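Local structure of chorismate synthase (Campylobacter jejuni, 1SQ1) at residues G266-G274 / S281-K289. The protein probably catalyses the last step of the shikimate pathway, the FMNH2-dependent elimination of phosphate from 5-enolpyruvylshikimate-3-phosphate to give chorismate. Numbering follows the deposited sequence.
Sequences GKFLSNHSG and SNGENLILK
The backbone link between G266-G274 and S281-K289 runs from I287 N to G274 O, a hydrogen bond of 2.9 Å with an N-H...O angle of 159°. The same carbonyl oxygen also takes a CA-H...O contact from L286 CA at 3.2 Å. G274 closes a type I beta turn that starts at N271.

Flat groups meet at F268 and N282. N282 ND2 sits over one face of the F268 ring, 3.3 Å from CE2, the amide plane 24° from the ring plane. N282 OD1 turns back to accept from E284 N at 2.8 Å, which makes an Asx turn and fixes the amide's rotation; this donor sits above the carbonyl plane. L277 touches both F268 and N282.

N271 has CG anti to its N (chi1 -168°), which carries the amide across to the other segment: OD1 meets E284 CB at 3.3 Å, while ND2 reaches I287 CG1 at 3.7 Å. In E284, CG stands anti to the carbonyl carbon and so comes beside F268 CB; the bend at chi2 then directs the carboxylate toward K267. The K267 and E284 side chains lie alongside each other, pointing opposite ways, with E284 OE1 against the CD and CE methylenes of K267. K267 NZ and E284 OE1 stay 4.5 Å apart, too far for a salt bridge, although the opposite charges probably still attract.

The D261 carboxylate accepts from S270 OG and from the backbone N of H272 and S273, while S273 O accepts from K241 NZ of a second subunit. The contact thus joins the loop after helix 256-259 to the Asx turn at N282-E284 and to the start of strand 286-292 that follows it, a strand lying between 205-212 and 240-245 in an antiparallel sheet of chorismate synthase.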
ATOM      1  N   GLY A 266      29.912  -0.427  26.354  1.00 95.35           N
ATOM      2  CA  GLY A 266      29.442  -1.582  25.610  1.00 93.65           C
ATOM      3  C   GLY A 266      27.965  -1.458  25.257  1.00 91.58           C
ATOM      4  O   GLY A 266      27.560  -0.519  24.561  1.00 91.42           O
ATOM      5  N   LYS A 267      27.150  -2.395  25.734  1.00 86.76           N
ATOM      6  CA  LYS A 267      25.728  -2.339  25.422  1.00 85.75           C
ATOM      7  C   LYS A 267      24.976  -1.390  26.380  1.00 85.55           C
ATOM      8  O   LYS A 267      25.600  -0.591  27.099  1.00 87.41           O
ATOM      9  CB  LYS A 267      25.119  -3.755  25.442  1.00 83.18           C
ATOM     10  CG  LYS A 267      24.358  -4.172  24.137  1.00 80.12           C
ATOM     11  CD  LYS A 267      23.187  -3.208  23.799  1.00 76.01           C
ATOM     12  CE  LYS A 267      22.194  -3.737  22.715  1.00 73.86           C
ATOM     13  NZ  LYS A 267      22.755  -4.171  21.370  1.00 72.93           N
ATOM     14  N   PHE A 268      23.644  -1.462  26.368  1.00 84.65           N
ATOM     15  CA  PHE A 268      22.806  -0.605  27.211  1.00 82.79           C
ATOM     16  C   PHE A 268      22.787  -1.096  28.647  1.00 82.44           C
ATOM     17  O   PHE A 268      22.828  -2.300  28.889  1.00 82.67           O
ATOM     18  CB  PHE A 268      21.369  -0.557  26.661  1.00 80.55           C
ATOM     19  CG  PHE A 268      21.182   0.417  25.527  1.00 75.84           C
ATOM     20  CD1 PHE A 268      21.243   1.790  25.760  1.00 73.02           C
ATOM     21  CD2 PHE A 268      20.987  -0.034  24.226  1.00 74.49           C
ATOM     22  CE1 PHE A 268      21.113   2.702  24.717  1.00 70.42           C
ATOM     23  CE2 PHE A 268      20.857   0.873  23.174  1.00 73.05           C
ATOM     24  CZ  PHE A 268      20.922   2.245  23.425  1.00 71.03           C
ATOM     25  N   LEU A 269      22.739  -0.168  29.597  1.00 81.50           N
ATOM     26  CA  LEU A 269      22.706  -0.554  31.002  1.00 81.98           C
ATOM     27  C   LEU A 269      21.325  -1.079  31.387  1.00 82.06           C
ATOM     28  O   LEU A 269      21.126  -2.288  31.555  1.00 82.25           O
ATOM     29  CB  LEU A 269      23.090   0.629  31.894  1.00 81.75           C
ATOM     30  CG  LEU A 269      24.596   0.865  32.090  1.00 83.08           C
ATOM     31  CD1 LEU A 269      25.183  -0.225  32.972  1.00 83.29           C
ATOM     32  CD2 LEU A 269      25.304   0.898  30.743  1.00 83.85           C
ATOM     33  N   SER A 270      20.375  -0.159  31.520  1.00 80.70           N
ATOM     34  CA  SER A 270      18.994  -0.488  31.871  1.00 78.26           C
ATOM     35  C   SER A 270      18.167  -0.719  30.604  1.00 75.01           C
ATOM     36  O   SER A 270      18.587  -0.331  29.519  1.00 75.11           O
ATOM     37  CB  SER A 270      18.402   0.660  32.691  1.00 79.95           C
ATOM     38  OG  SER A 270      18.807   1.915  32.152  1.00 83.20           O
ATOM     39  N   ASN A 271      17.001  -1.348  30.735  1.00 71.90           N
ATOM     40  CA  ASN A 271      16.156  -1.598  29.562  1.00 68.57           C
ATOM     41  C   ASN A 271      14.737  -1.073  29.746  1.00 66.16           C
ATOM     42  O   ASN A 271      13.765  -1.756  29.419  1.00 66.53           O
ATOM     43  CB  ASN A 271      16.104  -3.100  29.238  1.00 66.41           C
ATOM     44  CG  ASN A 271      15.487  -3.383  27.880  1.00 65.17           C
ATOM     45  OD1 ASN A 271      15.610  -2.583  26.955  1.00 64.66           O
ATOM     46  ND2 ASN A 271      14.842  -4.535  27.747  1.00 64.90           N
ATOM     47  N   HIS A 272      14.616   0.143  30.260  1.00 63.12           N
ATOM     48  CA  HIS A 272      13.307   0.731  30.488  1.00 61.17           C
ATOM     49  C   HIS A 272      12.536   0.913  29.200  1.00 59.42           C
ATOM     50  O   HIS A 272      11.311   0.792  29.174  1.00 60.27           O
ATOM     51  CB  HIS A 272      13.460   2.077  31.173  1.00 63.80           C
ATOM     52  CG  HIS A 272      14.011   1.979  32.558  1.00 66.29           C
ATOM     53  ND1 HIS A 272      13.435   1.192  33.530  1.00 66.25           N
ATOM     54  CD2 HIS A 272      15.082   2.574  33.137  1.00 67.16           C
ATOM     55  CE1 HIS A 272      14.124   1.304  34.650  1.00 67.46           C
ATOM     56  NE2 HIS A 272      15.130   2.136  34.440  1.00 68.64           N
ATOM     57  N   SER A 273      13.274   1.199  28.136  1.00 56.28           N
ATOM     58  CA  SER A 273      12.708   1.417  26.814  1.00 53.25           C
ATOM     59  C   SER A 273      11.975   0.206  26.242  1.00 50.56           C
ATOM     60  O   SER A 273      11.170   0.341  25.329  1.00 50.54           O
ATOM     61  CB  SER A 273      13.819   1.825  25.852  1.00 54.07           C
ATOM     62  OG  SER A 273      14.764   0.774  25.727  1.00 55.84           O
ATOM     63  N   GLY A 274      12.251  -0.979  26.765  1.00 48.14           N
ATOM     64  CA  GLY A 274      11.586  -2.159  26.238  1.00 47.29           C
ATOM     65  C   GLY A 274      12.240  -2.718  24.984  1.00 47.71           C
ATOM     66  O   GLY A 274      11.774  -3.716  24.431  1.00 47.22           O
ATOM     67  N   SER A 281      14.515  -0.666  16.872  1.00 56.19           N
ATOM     68  CA  SER A 281      15.064  -1.546  17.914  1.00 56.01           C
ATOM     69  C   SER A 281      16.509  -1.175  18.198  1.00 56.73           C
ATOM     70  O   SER A 281      17.248  -0.840  17.274  1.00 57.50           O
ATOM     71  CB  SER A 281      14.986  -3.010  17.475  1.00 53.76           C
ATOM     72  OG  SER A 281      15.694  -3.220  16.274  1.00 51.95           O
ATOM     73  N   ASN A 282      16.910  -1.241  19.468  1.00 56.99           N
ATOM     74  CA  ASN A 282      18.268  -0.878  19.874  1.00 57.62           C
ATOM     75  C   ASN A 282      19.171  -2.069  20.211  1.00 59.22           C
ATOM     76  O   ASN A 282      20.304  -1.886  20.655  1.00 60.37           O
ATOM     77  CB  ASN A 282      18.212   0.044  21.089  1.00 55.70           C
ATOM     78  CG  ASN A 282      17.755  -0.677  22.342  1.00 57.00           C
ATOM     79  OD1 ASN A 282      17.460  -1.877  22.314  1.00 56.02           O
ATOM     80  ND2 ASN A 282      17.700   0.050  23.455  1.00 55.91           N
ATOM     81  N   GLY A 283      18.671  -3.285  20.015  1.00 60.34           N
ATOM     82  CA  GLY A 283      19.465  -4.458  20.326  1.00 58.66           C
ATOM     83  C   GLY A 283      18.958  -5.174  21.565  1.00 60.00           C
ATOM     84  O   GLY A 283      18.917  -6.403  21.610  1.00 60.53           O
ATOM     85  N   GLU A 284      18.557  -4.418  22.581  1.00 59.72           N
ATOM     86  CA  GLU A 284      18.059  -5.032  23.805  1.00 59.07           C
ATOM     87  C   GLU A 284      16.839  -5.909  23.557  1.00 58.63           C
ATOM     88  O   GLU A 284      16.195  -5.814  22.517  1.00 59.25           O
ATOM     89  CB  GLU A 284      17.731  -3.954  24.830  1.00 58.51           C
ATOM     90  CG  GLU A 284      18.956  -3.223  25.322  1.00 62.13           C
ATOM     91  CD  GLU A 284      19.947  -4.148  26.018  1.00 65.58           C
ATOM     92  OE1 GLU A 284      21.071  -4.339  25.492  1.00 65.22           O
ATOM     93  OE2 GLU A 284      19.593  -4.693  27.090  1.00 67.68           O
ATOM     94  N   ASN A 285      16.526  -6.767  24.519  1.00 59.11           N
ATOM     95  CA  ASN A 285      15.376  -7.653  24.402  1.00 58.60           C
ATOM     96  C   ASN A 285      14.138  -6.820  24.201  1.00 57.61           C
ATOM     97  O   ASN A 285      14.157  -5.610  24.429  1.00 58.18           O
ATOM     98  CB  ASN A 285      15.204  -8.465  25.670  1.00 60.22           C
ATOM     99  CG  ASN A 285      16.363  -9.381  25.923  1.00 61.07           C
ATOM    100  OD1 ASN A 285      16.402 -10.496  25.409  1.00 63.68           O
ATOM    101  ND2 ASN A 285      17.332  -8.912  26.704  1.00 60.28           N
ATOM    102  N   LEU A 286      13.054  -7.467  23.797  1.00 55.45           N
ATOM    103  CA  LEU A 286      11.805  -6.761  23.568  1.00 54.44           C
ATOM    104  C   LEU A 286      10.847  -7.074  24.707  1.00 55.10           C
ATOM    105  O   LEU A 286      10.559  -8.240  24.976  1.00 56.37           O
ATOM    106  CB  LEU A 286      11.207  -7.191  22.222  1.00 51.85           C
ATOM    107  CG  LEU A 286      10.891  -6.159  21.124  1.00 50.16           C
ATOM    108  CD1 LEU A 286      11.935  -5.043  21.045  1.00 50.08           C
ATOM    109  CD2 LEU A 286      10.793  -6.900  19.811  1.00 45.06           C
ATOM    110  N   ILE A 287      10.374  -6.032  25.387  1.00 54.53           N
ATOM    111  CA  ILE A 287       9.437  -6.194  26.501  1.00 54.88           C
ATOM    112  C   ILE A 287       8.066  -5.681  26.093  1.00 54.47           C
ATOM    113  O   ILE A 287       7.796  -4.487  26.165  1.00 56.28           O
ATOM    114  CB  ILE A 287       9.886  -5.405  27.749  1.00 57.01           C
ATOM    115  CG1 ILE A 287      11.362  -5.684  28.048  1.00 56.28           C
ATOM    116  CG2 ILE A 287       9.044  -5.815  28.949  1.00 55.56           C
ATOM    117  CD1 ILE A 287      11.649  -7.135  28.312  1.00 58.16           C
ATOM    118  N   LEU A 288       7.202  -6.598  25.678  1.00 53.18           N
ATOM    119  CA  LEU A 288       5.863  -6.250  25.222  1.00 51.05           C
ATOM    120  C   LEU A 288       4.807  -6.879  26.103  1.00 50.65           C
ATOM    121  O   LEU A 288       4.879  -8.061  26.401  1.00 52.21           O
ATOM    122  CB  LEU A 288       5.651  -6.753  23.792  1.00 48.71           C
ATOM    123  CG  LEU A 288       6.766  -6.446  22.811  1.00 44.31           C
ATOM    124  CD1 LEU A 288       6.371  -6.912  21.426  1.00 42.02           C
ATOM    125  CD2 LEU A 288       7.049  -4.962  22.840  1.00 43.11           C
ATOM    126  N   LYS A 289       3.818  -6.102  26.516  1.00 50.13           N
ATOM    127  CA  LYS A 289       2.769  -6.666  27.342  1.00 51.61           C
ATOM    128  C   LYS A 289       1.412  -6.411  26.713  1.00 51.79           C
ATOM    129  O   LYS A 289       1.083  -5.270  26.381  1.00 52.68           O
ATOM    130  CB  LYS A 289       2.823  -6.078  28.750  1.00 52.35           C
ATOM    131  CG  LYS A 289       4.182  -6.135  29.418  1.00 50.93           C
ATOM    132  CD  LYS A 289       4.041  -5.725  30.859  1.00 53.41           C
ATOM    133  CE  LYS A 289       5.377  -5.430  31.519  1.00 55.99           C
ATOM    134  NZ  LYS A 289       5.999  -4.182  30.961  1.00 58.40           N
TER